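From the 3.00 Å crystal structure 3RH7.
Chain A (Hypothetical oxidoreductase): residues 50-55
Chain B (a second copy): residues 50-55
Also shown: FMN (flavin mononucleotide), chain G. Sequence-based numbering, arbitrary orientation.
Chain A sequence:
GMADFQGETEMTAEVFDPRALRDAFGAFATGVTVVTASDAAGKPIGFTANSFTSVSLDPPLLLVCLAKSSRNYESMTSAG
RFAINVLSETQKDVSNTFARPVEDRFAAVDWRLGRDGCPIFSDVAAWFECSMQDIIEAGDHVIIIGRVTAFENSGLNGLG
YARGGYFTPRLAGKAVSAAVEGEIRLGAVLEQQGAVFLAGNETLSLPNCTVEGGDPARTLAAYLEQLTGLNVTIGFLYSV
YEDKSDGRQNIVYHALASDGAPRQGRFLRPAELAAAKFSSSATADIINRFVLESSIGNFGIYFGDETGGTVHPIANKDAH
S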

# COMPACT_ATOMS: atom_id res chain seq x y z
N ASN A 50 -4.90 6.16 8.60
CA ASN A 50 -4.44 5.07 7.74
C ASN A 50 -4.55 3.75 8.51
O ASN A 50 -4.36 2.66 7.95
N SER A 51 -4.86 3.86 9.82
CA SER A 51 -5.06 2.73 10.70
C SER A 51 -6.53 2.36 10.62
O SER A 51 -7.30 2.61 11.57
N PHE A 52 -6.91 1.82 9.42
CA PHE A 52 -8.23 1.41 8.93
C PHE A 52 -8.19 -0.05 8.41
O PHE A 52 -7.18 -0.47 7.83
N THR A 53 -9.31 -0.79 8.56
CA THR A 53 -9.45 -2.17 8.13
C THR A 53 -10.89 -2.51 7.78
O THR A 53 -11.83 -2.09 8.47
N SER A 54 -11.06 -3.30 6.70
CA SER A 54 -12.34 -3.87 6.31
C SER A 54 -12.52 -5.15 7.19
O SER A 54 -11.66 -6.05 7.16
N VAL A 55 -13.56 -5.16 8.04
CA VAL A 55 -13.76 -6.22 9.02
C VAL A 55 -14.66 -7.37 8.55
O VAL A 55 -14.19 -8.51 8.52
N ASN B 50 -4.60 -9.52 5.32
CA ASN B 50 -4.21 -8.17 4.89
C ASN B 50 -5.06 -7.13 5.66
O ASN B 50 -4.81 -5.91 5.59
N SER B 51 -6.04 -7.63 6.43
CA SER B 51 -6.93 -6.84 7.29
C SER B 51 -6.27 -6.71 8.65
O SER B 51 -6.76 -7.24 9.65
N PHE B 52 -5.12 -6.05 8.64
CA PHE B 52 -4.21 -5.77 9.74
C PHE B 52 -4.11 -4.27 9.99
O PHE B 52 -4.14 -3.48 9.05
N THR B 53 -3.91 -3.88 11.26
CA THR B 53 -3.79 -2.49 11.67
C THR B 53 -2.90 -2.35 12.90
O THR B 53 -3.01 -3.14 13.83
N SER B 54 -2.06 -1.31 12.91
CA SER B 54 -1.25 -0.88 14.04
C SER B 54 -2.20 -0.06 14.92
O SER B 54 -2.76 0.95 14.47
N VAL B 55 -2.45 -0.52 16.15
CA VAL B 55 -3.44 0.11 17.04
C VAL B 55 -2.84 1.15 18.02
O VAL B 55 -3.23 2.31 17.98

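The two stretches are the same segment from two copies of the protein, and they meet almost symmetrically. Their strands, residues 52-55 in each chain, run in broadly opposing directions, with 136° between them. The backbone register pairs Ser A51 with Thr B53 and Thr A53 with Ser B51. These four residues supply most of the 265 Å² buried here.

The two threonines sit at the centre. Thr A53 and Thr B53 are the residues whose CA-to-CB bonds point toward the partner stretch. Both adopt the m rotamer, with chi1 at -75°. This brings the two hydroxyls together in a short hydrogen bond, OG1 of Thr A53 to OG1 of Thr B53, at 2.6 Å. Either hydroxyl could be the donor. OG1 of Thr A53 also lies 3.4 Å from O of Phe B52, and OG1 of Thr B53 lies 3.4 Å from O of Phe A52, but the angles are too poor for hydrogen bonds.

The threonine methyls pack against the serines on the facing stretch. CG2 of Thr A53 lies 3.6 Å from CB of Ser B51, and CG2 of Thr B53 lies 3.7 Å from CB of Ser A51. The contact thus has a polar centre with a small van der Waals contact at each of its two register pairs.

The serines break the symmetry. Both CA-to-CB bonds point sideways, but Ser A51 is m (chi1 -79°) and Ser B51 is p (chi1 56°). The m rotamer carries OG of Ser A51 to the backbone of chain B, where it donates a hydrogen bond to O of Ser B54 at 3.0 Å. OG of Ser A51 is also 3.4 Å from OG of Ser B54, whose side chain is p. Ser B51 makes no matching bond. Instead CB of Ser B51 rests 3.7 Å from O of Ser A54.

Phe A52 and Phe B52 are both t, and their CA-to-CB bonds point away from the partner. Their rings therefore add little to this contact. Val A55 and Val B55, also t and directed away, take no part in it.

The FMN lies beside the start of the chain A stretch. The backbone N of Asn A50 donates a hydrogen bond to N5 of the flavin at 3.2 Å. The N of Ser A51 makes a weak one to O4 of FMN at 3.3 Å. CB of Ser A51 is 3.2 Å from the same FMN O4. Ser A51 therefore touches both the flavin and the second chain.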

# COMPACT_ATOMS: atom_id res chain seq x y z
CB ASN A 50 -3.04 5.36 7.23
CG ASN A 50 -1.90 5.05 8.16
OD1 ASN A 50 -1.98 5.24 9.39
ND2 ASN A 50 -0.78 4.61 7.60
CB SER A 51 -4.55 3.04 12.11
OG SER A 51 -3.13 2.92 12.20
CB PHE A 52 -8.67 2.36 7.80
CG PHE A 52 -9.76 1.85 6.88
CD1 PHE A 52 -9.46 1.12 5.74
CD2 PHE A 52 -11.09 2.16 7.12
CE1 PHE A 52 -10.47 0.68 4.87
CE2 PHE A 52 -12.11 1.72 6.25
CZ PHE A 52 -11.79 1.00 5.12
CB THR A 53 -8.96 -3.10 9.24
OG1 THR A 53 -7.55 -3.06 9.27
CG2 THR A 53 -9.37 -4.52 9.04
CB SER A 54 -12.37 -4.16 4.81
OG SER A 54 -11.25 -4.87 4.35
CB VAL A 55 -14.27 -5.65 10.37
CG1 VAL A 55 -14.47 -6.77 11.40
CG2 VAL A 55 -13.31 -4.61 10.91
CB ASN B 50 -4.33 -8.05 3.37
CG ASN B 50 -5.70 -7.68 2.82
OD1 ASN B 50 -6.78 -8.11 3.30
ND2 ASN B 50 -5.69 -6.91 1.74
CB SER B 51 -8.31 -7.49 7.37
OG SER B 51 -8.23 -8.83 7.85
CB PHE B 52 -2.84 -6.35 9.37
CG PHE B 52 -1.66 -5.82 10.14
CD1 PHE B 52 -0.98 -4.69 9.72
CD2 PHE B 52 -1.23 -6.46 11.30
CE1 PHE B 52 0.13 -4.21 10.44
CE2 PHE B 52 -0.11 -5.99 12.01
CZ PHE B 52 0.57 -4.87 11.57
CB THR B 53 -5.19 -1.90 11.95
OG1 THR B 53 -5.84 -1.65 10.72
CG2 THR B 53 -5.15 -0.59 12.71
CB SER B 54 -0.05 -0.08 13.54
OG SER B 54 -0.39 0.97 12.64
CB VAL B 55 -4.28 -0.95 17.81
CG1 VAL B 55 -5.31 -0.29 18.73
CG2 VAL B 55 -4.96 -1.90 16.85
N1 FMN G . -4.47 9.86 13.84
C2 FMN G . -5.25 8.94 14.52
O2 FMN G . -5.78 9.27 15.60
N3 FMN G . -5.50 7.71 13.94
C4 FMN G . -4.96 7.23 12.72
O4 FMN G . -5.20 6.13 12.22
C4A FMN G . -4.04 8.23 12.02
N5 FMN G . -3.48 7.89 10.87
C5A FMN G . -2.72 8.85 10.16
C6 FMN G . -2.17 8.43 8.91
C7 FMN G . -1.43 9.31 8.07
C7M FMN G . -0.88 8.83 6.76
C8 FMN G . -1.22 10.63 8.53
C8M FMN G . -0.45 11.58 7.69
C9 FMN G . -1.74 11.09 9.80
C9A FMN G . -2.49 10.22 10.67
N10 FMN G . -3.07 10.61 11.96
C10 FMN G . -3.86 9.63 12.66
C1' FMN G . -2.86 12.01 12.50
C2' FMN G . -4.22 12.83 12.59
O2' FMN G . -4.92 13.05 11.36
C3' FMN G . -4.31 14.18 13.35
O3' FMN G . -3.05 14.85 13.55
C4' FMN G . -5.27 14.19 14.59
O4' FMN G . -5.40 12.93 15.34
C5' FMN G . -6.61 14.72 14.15
O5' FMN G . -6.53 16.10 14.46
P FMN G . -7.28 16.61 15.83
O1P FMN G . -8.57 15.67 15.76
O2P FMN G . -7.59 18.14 15.70
O3P FMN G . -6.36 16.51 17.07